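Local coordinates for succinylglutamate desuccinylase/aspartoacylase (Shewanella frigidimarina, PDB 3LWU), which binds a zinc ion and probably acts as a hydrolase on ester bonds, as a member of the succinylglutamate desuccinylase/aspartoacylase family, at residues 304-309 with 384-389; 321-326 with 377-382; 337-342 with 352-357. One frame throughout, in Å; residues are numbered along the deposited sequence. Where two conformers were deposited one is given.

Contact 1 of 3, residues 304-309 with 384-389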
loop_
_atom_site.group_PDB
_atom_site.type_symbol
_atom_site.label_atom_id
_atom_site.label_comp_id
_atom_site.label_asym_id
_atom_site.label_seq_id
_atom_site.Cartn_x
_atom_site.Cartn_y
_atom_site.Cartn_z
ATOM N N GLY A 304 -29.473 -22.988 -3.533
ATOM C CA GLY A 304 -28.074 -23.428 -3.590
ATOM C C GLY A 304 -27.597 -23.641 -5.017
ATOM O O GLY A 304 -28.425 -23.673 -5.928
ATOM N N CYS A 305 -26.278 -23.737 -5.201
ATOM C CA CYS A 305 -25.674 -24.285 -6.411
ATOM C C CYS A 305 -24.404 -25.032 -6.063
ATOM O O CYS A 305 -23.838 -24.844 -5.000
ATOM C CB CYS A 305 -25.382 -23.202 -7.462
ATOM S SG CYS A 305 -23.925 -22.246 -7.199
ATOM N N TYR A 306 -23.963 -25.906 -6.943
ATOM C CA TYR A 306 -22.710 -26.609 -6.714
ATOM C C TYR A 306 -21.602 -25.595 -7.008
ATOM O O TYR A 306 -21.807 -24.672 -7.797
ATOM C CB TYR A 306 -22.614 -27.865 -7.586
ATOM C CG TYR A 306 -23.640 -28.917 -7.205
ATOM C CD1 TYR A 306 -23.416 -29.759 -6.136
ATOM C CD2 TYR A 306 -24.857 -29.027 -7.879
ATOM C CE1 TYR A 306 -24.351 -30.679 -5.741
ATOM C CE2 TYR A 306 -25.801 -29.963 -7.503
ATOM C CZ TYR A 306 -25.536 -30.793 -6.430
ATOM O OH TYR A 306 -26.448 -31.737 -6.028
ATOM N N LEU A 307 -20.451 -25.763 -6.343
ATOM C CA LEU A 307 -19.338 -24.829 -6.423
ATOM C C LEU A 307 -18.892 -24.608 -7.853
ATOM O O LEU A 307 -18.605 -23.469 -8.246
ATOM C CB LEU A 307 -18.165 -25.312 -5.577
ATOM C CG LEU A 307 -16.945 -24.401 -5.524
ATOM C CD1 LEU A 307 -17.300 -23.088 -4.838
ATOM C CD2 LEU A 307 -15.754 -25.087 -4.824
ATOM N N LYS A 308 -18.840 -25.688 -8.632
ATOM C CA LYS A 308 -18.454 -25.624 -10.048
ATOM C C LYS A 308 -19.349 -24.687 -10.888
ATOM O O LYS A 308 -18.921 -24.228 -11.953
ATOM C CB LYS A 308 -18.438 -27.033 -10.692
ATOM C CG LYS A 308 -19.839 -27.682 -10.853
ATOM C CD LYS A 308 -19.781 -29.130 -11.482
ATOM C CE LYS A 308 -21.117 -29.892 -11.248
ATOM N NZ LYS A 308 -21.195 -31.329 -11.775
ATOM N N ASP A 309 -20.574 -24.432 -10.424
ATOM C CA ASP A 309 -21.496 -23.528 -11.111
ATOM C C ASP A 309 -21.421 -22.059 -10.630
ATOM O O ASP A 309 -22.184 -21.218 -11.118
ATOM C CB ASP A 309 -22.925 -24.047 -10.986
ATOM C CG ASP A 309 -23.142 -25.352 -11.739
ATOM O OD1 ASP A 309 -22.500 -25.522 -12.781
ATOM O OD2 ASP A 309 -23.952 -26.200 -11.313
ATOM N N ASN A 384 -27.223 -22.322 -12.547
ATOM C CA ASN A 384 -27.859 -23.604 -12.250
ATOM C C ASN A 384 -28.313 -23.661 -10.778
ATOM O O ASN A 384 -28.025 -24.618 -10.055
ATOM C CB ASN A 384 -26.908 -24.751 -12.619
ATOM C CG ASN A 384 -26.624 -24.797 -14.122
ATOM O OD1 ASN A 384 -27.512 -24.566 -14.926
ATOM N ND2 ASN A 384 -25.402 -25.085 -14.492
ATOM N N VAL A 385 -28.999 -22.600 -10.357
ATOM C CA VAL A 385 -29.463 -22.444 -8.991
ATOM C C VAL A 385 -30.745 -23.247 -8.834
ATOM O O VAL A 385 -31.496 -23.414 -9.772
ATOM C CB VAL A 385 -29.708 -20.946 -8.668
ATOM C CG1 VAL A 385 -30.222 -20.744 -7.262
ATOM C CG2 VAL A 385 -28.428 -20.154 -8.853
ATOM N N PHE A 386 -30.970 -23.763 -7.634
ATOM C CA PHE A 386 -32.175 -24.519 -7.295
ATOM C C PHE A 386 -32.581 -24.295 -5.835
ATOM O O PHE A 386 -31.736 -23.962 -5.006
ATOM C CB PHE A 386 -31.932 -26.016 -7.538
ATOM C CG PHE A 386 -30.637 -26.529 -6.963
ATOM C CD1 PHE A 386 -30.551 -26.904 -5.631
ATOM C CD2 PHE A 386 -29.509 -26.654 -7.758
ATOM C CE1 PHE A 386 -29.355 -27.389 -5.100
ATOM C CE2 PHE A 386 -28.315 -27.153 -7.245
ATOM C CZ PHE A 386 -28.234 -27.507 -5.905
ATOM N N PRO A 387 -33.876 -24.471 -5.510
ATOM C CA PRO A 387 -34.290 -24.418 -4.104
ATOM C C PRO A 387 -33.661 -25.552 -3.293
ATOM O O PRO A 387 -33.573 -26.660 -3.779
ATOM C CB PRO A 387 -35.818 -24.590 -4.173
ATOM C CG PRO A 387 -36.184 -24.256 -5.605
ATOM C CD PRO A 387 -35.020 -24.763 -6.400
ATOM N N LEU A 388 -33.192 -25.243 -2.087
ATOM C CA LEU A 388 -32.614 -26.238 -1.179
ATOM C C LEU A 388 -33.715 -27.115 -0.655
ATOM O O LEU A 388 -33.527 -28.323 -0.453
ATOM C CB LEU A 388 -31.978 -25.578 0.064
ATOM C CG LEU A 388 -30.549 -25.046 0.043
ATOM C CD1 LEU A 388 -30.128 -24.651 1.475
ATOM C CD2 LEU A 388 -29.592 -26.068 -0.548
ATOM N N GLN A 389 -34.858 -26.482 -0.423
ATOM C CA GLN A 389 -35.920 -27.044 0.400
ATOM C C GLN A 389 -37.267 -26.942 -0.318
ATOM O O GLN A 389 -38.251 -26.460 0.266
ATOM C CB GLN A 389 -35.945 -26.283 1.742
ATOM C CG GLN A 389 -35.435 -27.076 2.935
ATOM C CD GLN A 389 -36.567 -27.618 3.758
ATOM O OE1 GLN A 389 -36.886 -27.073 4.815
ATOM N NE2 GLN A 389 -37.216 -28.678 3.264
HETATM O O HOH W 1 -25.671 -26.085 -9.392
#
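Phe386 lays its ring over the backbone of Gly304, whose carbonyl O sits 3.5 Å above the ring plane and over its centre. Its CG lies between the backbone N and the carbonyl carbon (chi1 47°), a position that folds the ring back across the neighbouring strand. Beyond the carbonyl the ring meets Tyr306: CE2 of Tyr306 is 3.8 Å from CE2 of Phe386, the side chains cross at about a right angle, and the ring planes lie 49° apart, an oblique pairing. Beneath the ring an antiparallel hydrogen-bonded pair, Gly304 N to Phe386 O at 2.9 Å and Phe386 N to Gly304 O at 3.1 Å, joins strand 303-306, itself paired with 218-222, to the C-terminal strand 386-387: structural packing away from the zinc site. Farther along, the Asp309 carboxylate and the Asn384 amide cross with planes 76° apart, joined by a weak hydrogen bond from Asn384 ND2 to Asp309 OD1 of 3.4 Å. A water ties Tyr306 N to Asp309 OD2 (2.6 Å from the water) and to Asn384 O. Backbone pairing thus supplies the firm polar link, while the water, gripping three polar atoms, probably holds the turn more than the weak side-chain bond does.

Contact 2 of 3, residues 321-326 with 377-382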
loop_
_atom_site.group_PDB
_atom_site.type_symbol
_atom_site.label_atom_id
_atom_site.label_comp_id
_atom_site.label_asym_id
_atom_site.label_seq_id
_atom_site.Cartn_x
_atom_site.Cartn_y
_atom_site.Cartn_z
ATOM N N ILE A 321 -17.136 1.685 -13.739
ATOM C CA ILE A 321 -18.184 0.726 -13.650
ATOM C C ILE A 321 -19.389 1.150 -12.811
ATOM O O ILE A 321 -19.255 1.545 -11.640
ATOM C CB ILE A 321 -17.657 -0.579 -13.046
ATOM C CG1 ILE A 321 -16.469 -1.087 -13.861
ATOM C CG2 ILE A 321 -18.790 -1.668 -13.040
ATOM C CD1 ILE A 321 -16.856 -1.482 -15.277
ATOM N N GLU A 322 -20.559 1.034 -13.447
ATOM C CA GLU A 322 -21.822 1.080 -12.733
ATOM C C GLU A 322 -22.381 -0.339 -12.588
ATOM O O GLU A 322 -22.553 -1.074 -13.560
ATOM C CB GLU A 322 -22.853 2.010 -13.400
ATOM C CG GLU A 322 -24.117 2.179 -12.526
ATOM C CD GLU A 322 -24.989 3.368 -12.907
ATOM O OE1 GLU A 322 -24.539 4.256 -13.655
ATOM O OE2 GLU A 322 -26.141 3.402 -12.447
ATOM N N TYR A 323 -22.617 -0.726 -11.335
ATOM C CA TYR A 323 -23.062 -2.069 -10.986
ATOM C C TYR A 323 -24.578 -2.072 -11.041
ATOM O O TYR A 323 -25.203 -1.593 -10.132
ATOM C CB TYR A 323 -22.518 -2.488 -9.596
ATOM C CG TYR A 323 -20.998 -2.585 -9.612
ATOM C CD1 TYR A 323 -20.360 -3.702 -10.103
ATOM C CD2 TYR A 323 -20.209 -1.525 -9.179
ATOM C CE1 TYR A 323 -18.980 -3.779 -10.162
ATOM C CE2 TYR A 323 -18.852 -1.585 -9.246
ATOM C CZ TYR A 323 -18.235 -2.708 -9.739
ATOM O OH TYR A 323 -16.859 -2.747 -9.827
ATOM N N CYS A 324 -25.161 -2.545 -12.135
ATOM C CA CYS A 324 -26.608 -2.521 -12.309
ATOM C C CYS A 324 -27.298 -3.659 -11.601
ATOM O O CYS A 324 -28.389 -3.496 -11.109
ATOM C CB CYS A 324 -26.978 -2.616 -13.795
ATOM S SG CYS A 324 -26.264 -1.327 -14.720
ATOM N N ALA A 325 -26.708 -4.842 -11.591
ATOM C CA ALA A 325 -27.424 -6.003 -11.048
ATOM C C ALA A 325 -27.274 -6.001 -9.552
ATOM O O ALA A 325 -26.149 -5.999 -9.033
ATOM C CB ALA A 325 -26.881 -7.302 -11.615
ATOM N N SER A 326 -28.398 -6.067 -8.858
ATOM C CA SER A 326 -28.411 -6.183 -7.390
ATOM C C SER A 326 -27.934 -7.541 -6.895
ATOM O O SER A 326 -28.362 -8.586 -7.381
ATOM C CB SER A 326 -29.846 -5.996 -6.873
ATOM O OG SER A 326 -30.319 -4.697 -7.156
ATOM N N GLU A 377 -11.881 -8.715 -11.394
ATOM C CA GLU A 377 -13.114 -9.438 -11.055
ATOM C C GLU A 377 -14.254 -8.446 -10.857
ATOM O O GLU A 377 -14.084 -7.523 -10.094
ATOM C CB GLU A 377 -12.927 -10.196 -9.751
ATOM C CG GLU A 377 -14.166 -10.992 -9.275
ATOM C CD GLU A 377 -14.359 -10.905 -7.747
ATOM O OE1 GLU A 377 -14.680 -9.777 -7.188
ATOM O OE2 GLU A 377 -14.178 -11.944 -7.116
ATOM N N LEU A 378 -15.362 -8.581 -11.586
ATOM C CA LEU A 378 -16.477 -7.633 -11.466
ATOM C C LEU A 378 -17.510 -8.208 -10.532
ATOM O O LEU A 378 -17.906 -7.545 -9.594
ATOM C CB LEU A 378 -17.122 -7.274 -12.815
ATOM C CG LEU A 378 -16.377 -6.337 -13.760
ATOM C CD1 LEU A 378 -17.157 -6.123 -15.051
ATOM C CD2 LEU A 378 -16.034 -5.038 -13.083
ATOM N N TYR A 379 -17.961 -9.427 -10.834
ATOM C CA TYR A 379 -18.927 -10.155 -10.037
ATOM C C TYR A 379 -18.552 -11.626 -9.876
ATOM O O TYR A 379 -17.853 -12.228 -10.714
ATOM C CB TYR A 379 -20.317 -10.183 -10.697
ATOM C CG TYR A 379 -21.241 -8.996 -10.506
ATOM C CD1 TYR A 379 -21.149 -7.870 -11.340
ATOM C CD2 TYR A 379 -22.299 -9.040 -9.581
ATOM C CE1 TYR A 379 -22.020 -6.799 -11.200
ATOM C CE2 TYR A 379 -23.174 -7.950 -9.426
ATOM C CZ TYR A 379 -23.031 -6.832 -10.249
ATOM O OH TYR A 379 -23.899 -5.754 -10.165
ATOM N N LYS A 380 -19.120 -12.227 -8.841
ATOM C CA LYS A 380 -19.295 -13.678 -8.796
ATOM C C LYS A 380 -20.783 -13.965 -8.827
ATOM O O LYS A 380 -21.555 -13.321 -8.093
ATOM C CB LYS A 380 -18.680 -14.280 -7.555
ATOM C CG LYS A 380 -17.161 -14.219 -7.462
ATOM C CD LYS A 380 -16.777 -15.442 -6.708
ATOM C CE LYS A 380 -15.534 -15.395 -5.906
ATOM N NZ LYS A 380 -15.569 -16.765 -5.261
ATOM N N VAL A 381 -21.183 -14.901 -9.683
ATOM C CA VAL A 381 -22.566 -15.198 -9.899
ATOM C C VAL A 381 -22.800 -16.726 -9.816
ATOM O O VAL A 381 -21.949 -17.523 -10.212
ATOM C CB VAL A 381 -23.046 -14.661 -11.269
ATOM C CG1 VAL A 381 -22.726 -13.137 -11.425
ATOM C CG2 VAL A 381 -22.464 -15.496 -12.417
HETATM N N MSE A 382 -23.941 -17.115 -9.275
HETATM C CA MSE A 382 -24.321 -18.509 -9.227
HETATM C C MSE A 382 -25.135 -18.817 -10.476
HETATM O O MSE A 382 -25.982 -18.007 -10.903
HETATM C CB MSE A 382 -25.183 -18.805 -8.003
HETATM C CG MSE A 382 -24.510 -18.633 -6.688
HETATM SE SE MSE A 382 -25.801 -19.090 -5.327
HETATM C CE MSE A 382 -24.625 -19.260 -3.820
#
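Ile321 begins the contact by bringing CG1 to within 4.1 Å of CD2 of Leu378, a purely apolar touch in which the two side chains cross obliquely. Its other branch, CG2, lies 3.5 Å above one face of the Tyr323 ring, offset toward the rim, and so steadies that ring from within its own strand.

Tyr323 is next to reach across. With CG anti to the carbonyl carbon (chi1 -64°), its ring runs back alongside Ile321, and its hydroxyl arrives near Leu378, whose CD2 is 4.1 Å from Tyr323 OH; the polar partner of that hydroxyl is the carbonyl of Ser369. The ring edge receives Tyr379: CE1 of Tyr379 lies in the plane of the Tyr323 ring, 3.7 Å from CD1. The two tyrosines slide past each other in opposite directions with planes 62° apart, an oblique pairing.

At Ala325 the contact becomes polar. Tyr379 OH donates to Ala325 O over 2.5 Å, approaching in the carbonyl plane on a lone pair. The methyl of Ala325 packs beside the same phenol, CB lying 3.7 Å from Tyr379 OH, so one residue supplies both an acceptor and an apolar neighbour.

The two strands share no backbone pairing: the axes of 321-323 and 377-382 pass 9.7 Å apart at 21°, consistent with packing between layers through side chains. Strand 377-382 pairs with strands 310-314 and 362-366, and Leu378 and Tyr379 both face Phe313 in a classic beta bulge. His366 stacks on Tyr323 and also meets the Tyr379 ring, while strand 336-341 flanks strand 319-323 and touches Tyr379 through Leu337 and Val338.

Contact 3 of 3, residues 337-342 with 352-357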
loop_
_atom_site.group_PDB
_atom_site.type_symbol
_atom_site.label_atom_id
_atom_site.label_comp_id
_atom_site.label_asym_id
_atom_site.label_seq_id
_atom_site.Cartn_x
_atom_site.Cartn_y
_atom_site.Cartn_z
ATOM N N LEU A 337 -25.672 -6.568 -16.366
ATOM C CA LEU A 337 -24.899 -6.817 -15.181
ATOM C C LEU A 337 -24.174 -5.527 -14.760
ATOM O O LEU A 337 -24.311 -5.084 -13.635
ATOM C CB LEU A 337 -23.874 -7.911 -15.458
ATOM C CG LEU A 337 -23.058 -8.384 -14.267
ATOM C CD1 LEU A 337 -23.906 -9.371 -13.396
ATOM C CD2 LEU A 337 -21.760 -9.045 -14.788
ATOM N N VAL A 338 -23.390 -4.961 -15.678
ATOM C CA VAL A 338 -22.742 -3.646 -15.471
ATOM C C VAL A 338 -22.885 -2.768 -16.713
ATOM O O VAL A 338 -23.157 -3.268 -17.819
ATOM C CB VAL A 338 -21.237 -3.767 -15.174
ATOM C CG1 VAL A 338 -21.006 -4.617 -13.957
ATOM C CG2 VAL A 338 -20.473 -4.274 -16.368
ATOM N N ASN A 339 -22.736 -1.465 -16.521
ATOM C CA ASN A 339 -22.418 -0.557 -17.607
ATOM C C ASN A 339 -20.973 -0.108 -17.440
ATOM O O ASN A 339 -20.537 0.190 -16.345
ATOM C CB ASN A 339 -23.380 0.627 -17.615
ATOM C CG ASN A 339 -24.846 0.182 -17.739
ATOM O OD1 ASN A 339 -25.156 -0.651 -18.559
ATOM N ND2 ASN A 339 -25.729 0.745 -16.933
ATOM N N ILE A 340 -20.224 -0.076 -18.526
ATOM C CA ILE A 340 -18.871 0.457 -18.506
ATOM C C ILE A 340 -18.855 1.822 -19.163
ATOM O O ILE A 340 -19.286 1.974 -20.300
ATOM C CB ILE A 340 -17.916 -0.466 -19.276
ATOM C CG1 ILE A 340 -18.043 -1.911 -18.769
ATOM C CG2 ILE A 340 -16.482 0.032 -19.153
ATOM C CD1 ILE A 340 -17.064 -2.891 -19.457
ATOM N N LEU A 341 -18.362 2.803 -18.426
ATOM C CA LEU A 341 -18.168 4.151 -18.916
ATOM C C LEU A 341 -16.701 4.308 -19.309
ATOM O O LEU A 341 -15.805 4.032 -18.507
ATOM C CB LEU A 341 -18.532 5.166 -17.826
ATOM C CG LEU A 341 -18.226 6.664 -18.086
ATOM C CD1 LEU A 341 -19.050 7.147 -19.251
ATOM C CD2 LEU A 341 -18.476 7.551 -16.820
ATOM N N ARG A 342 -16.476 4.767 -20.529
ATOM C CA ARG A 342 -15.142 5.103 -21.010
ATOM C C ARG A 342 -15.132 6.541 -21.540
ATOM O O ARG A 342 -15.283 6.805 -22.752
ATOM C CB ARG A 342 -14.694 4.093 -22.077
ATOM C CG ARG A 342 -14.338 2.691 -21.514
ATOM C CD ARG A 342 -13.036 2.769 -20.709
ATOM N NE ARG A 342 -11.961 3.109 -21.637
ATOM C CZ ARG A 342 -11.272 2.222 -22.356
ATOM N NH1 ARG A 342 -11.440 0.931 -22.165
ATOM N NH2 ARG A 342 -10.381 2.642 -23.232
ATOM N N TYR A 352 -19.900 4.167 -23.712
ATOM C CA TYR A 352 -20.847 3.620 -22.759
ATOM C C TYR A 352 -21.359 2.297 -23.276
ATOM O O TYR A 352 -21.862 2.226 -24.394
ATOM C CB TYR A 352 -22.013 4.589 -22.585
ATOM C CG TYR A 352 -22.868 4.337 -21.363
ATOM C CD1 TYR A 352 -22.328 4.404 -20.109
ATOM C CD2 TYR A 352 -24.234 4.053 -21.463
ATOM C CE1 TYR A 352 -23.092 4.196 -18.976
ATOM C CE2 TYR A 352 -25.022 3.849 -20.314
ATOM C CZ TYR A 352 -24.428 3.930 -19.068
ATOM O OH TYR A 352 -25.143 3.748 -17.876
ATOM N N GLN A 353 -21.251 1.243 -22.480
ATOM C CA GLN A 353 -21.548 -0.094 -22.976
ATOM C C GLN A 353 -22.212 -0.880 -21.853
ATOM O O GLN A 353 -21.649 -0.981 -20.745
ATOM C CB GLN A 353 -20.245 -0.777 -23.478
ATOM C CG GLN A 353 -20.433 -2.219 -23.976
ATOM C CD GLN A 353 -19.107 -2.959 -24.388
ATOM O OE1 GLN A 353 -18.017 -2.709 -23.856
ATOM N NE2 GLN A 353 -19.236 -3.870 -25.334
ATOM N N ALA A 354 -23.401 -1.422 -22.148
ATOM C CA ALA A 354 -24.111 -2.351 -21.263
ATOM C C ALA A 354 -23.496 -3.713 -21.435
ATOM O O ALA A 354 -23.284 -4.121 -22.556
ATOM C CB ALA A 354 -25.641 -2.414 -21.630
ATOM N N ILE A 355 -23.187 -4.405 -20.352
ATOM C CA ILE A 355 -22.642 -5.755 -20.437
ATOM C C ILE A 355 -23.655 -6.692 -19.789
ATOM O O ILE A 355 -24.037 -6.451 -18.637
ATOM C CB ILE A 355 -21.296 -5.920 -19.658
ATOM C CG1 ILE A 355 -20.210 -4.995 -20.195
ATOM C CG2 ILE A 355 -20.796 -7.395 -19.749
ATOM C CD1 ILE A 355 -19.841 -5.272 -21.641
ATOM N N SER A 356 -24.086 -7.748 -20.495
ATOM C CA SER A 356 -24.967 -8.763 -19.907
ATOM C C SER A 356 -24.355 -10.154 -20.012
ATOM O O SER A 356 -23.305 -10.316 -20.618
ATOM C CB SER A 356 -26.327 -8.756 -20.597
ATOM O OG SER A 356 -26.181 -9.021 -21.975
ATOM N N LEU A 357 -25.008 -11.153 -19.415
ATOM C CA LEU A 357 -24.518 -12.543 -19.428
ATOM C C LEU A 357 -25.422 -13.392 -20.295
ATOM O O LEU A 357 -26.608 -13.087 -20.433
ATOM C CB LEU A 357 -24.494 -13.133 -18.017
ATOM C CG LEU A 357 -23.536 -12.403 -17.085
ATOM C CD1 LEU A 357 -23.469 -13.044 -15.705
ATOM C CD2 LEU A 357 -22.118 -12.302 -17.714
#
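This contact is the antiparallel pairing of a beta hairpin, strands 336-341 and 352-356, in a four-stranded antiparallel sheet far from the zinc site. The evidence is the register: Val338 with Ile355 and Ile340 with Gln353 are hydrogen-bonded pairs, Asn339 with Ala354 and Leu341 with Tyr352 non-hydrogen-bonded ones. Ile355 N to Val338 O and Ile340 N to Gln353 O each measure 2.8 Å, both with N-H...O angles of 166°. A classic beta bulge disturbs one end, where Leu337 and Val338 both face Ile355: Leu337 N reaches Ile355 O at 2.8 Å, whereas the bond from Val338 N to that oxygen is weak.

On one face Val338 and Ile355 lie side by side, pointing the same way, with Val338 CG2 3.8 Å from Ile355 CB. Ile340 CD1 lies 3.9 Å from Ile355 CG1, a second apolar neighbour of that branch besides Val338. On the opposite face the Tyr352 ring, its CG anti to the backbone N (chi1 -164°), swings over to Asn339, bringing CE1 to 3.8 Å from Asn339 CB. The amide group packs on the phenol end of Tyr352 and beside Ala354. Replacing Asn339 by an alanine is likely to open a gap beside the Tyr352 hydroxyl and Ala354 and let the phenol turn more freely.

Strand 352-356 is an edge strand of this sheet within the chain, and strand 319-323 pairs with the other side of 336-341. Leu337 and Ile355 also pack on Phe313 of strand 310-314, Val338 on strand 377-382, while Leu341 and Tyr352 meet Tyr74 and Leu271 of the second subunit.

How the contacts relate
The three contacts are nested along the chain: contact 3 lies within the loop closed by contact 2, which lies within the loop closed by contact 1. Contacts 2 and 3 have centres about 10 Å apart. Contact 3 lies within the four-stranded antiparallel sheet, and contact 2 packs that sheet's strand 319-323 against strand 377-382 outside it; Glu322 O and Asn339 N, 3.0 Å apart, form a probable hydrogen bond between them. Contact 1 is farther off, its centre about 19 Å from that of contact 2, yet Cys305 SG packs 3.7 Å from Met382 CG. Strands 377-382 and 386-387 thus tie this beta region back to strand 303-306, while contacts 2 and 3 lie beside a neighbouring subunit.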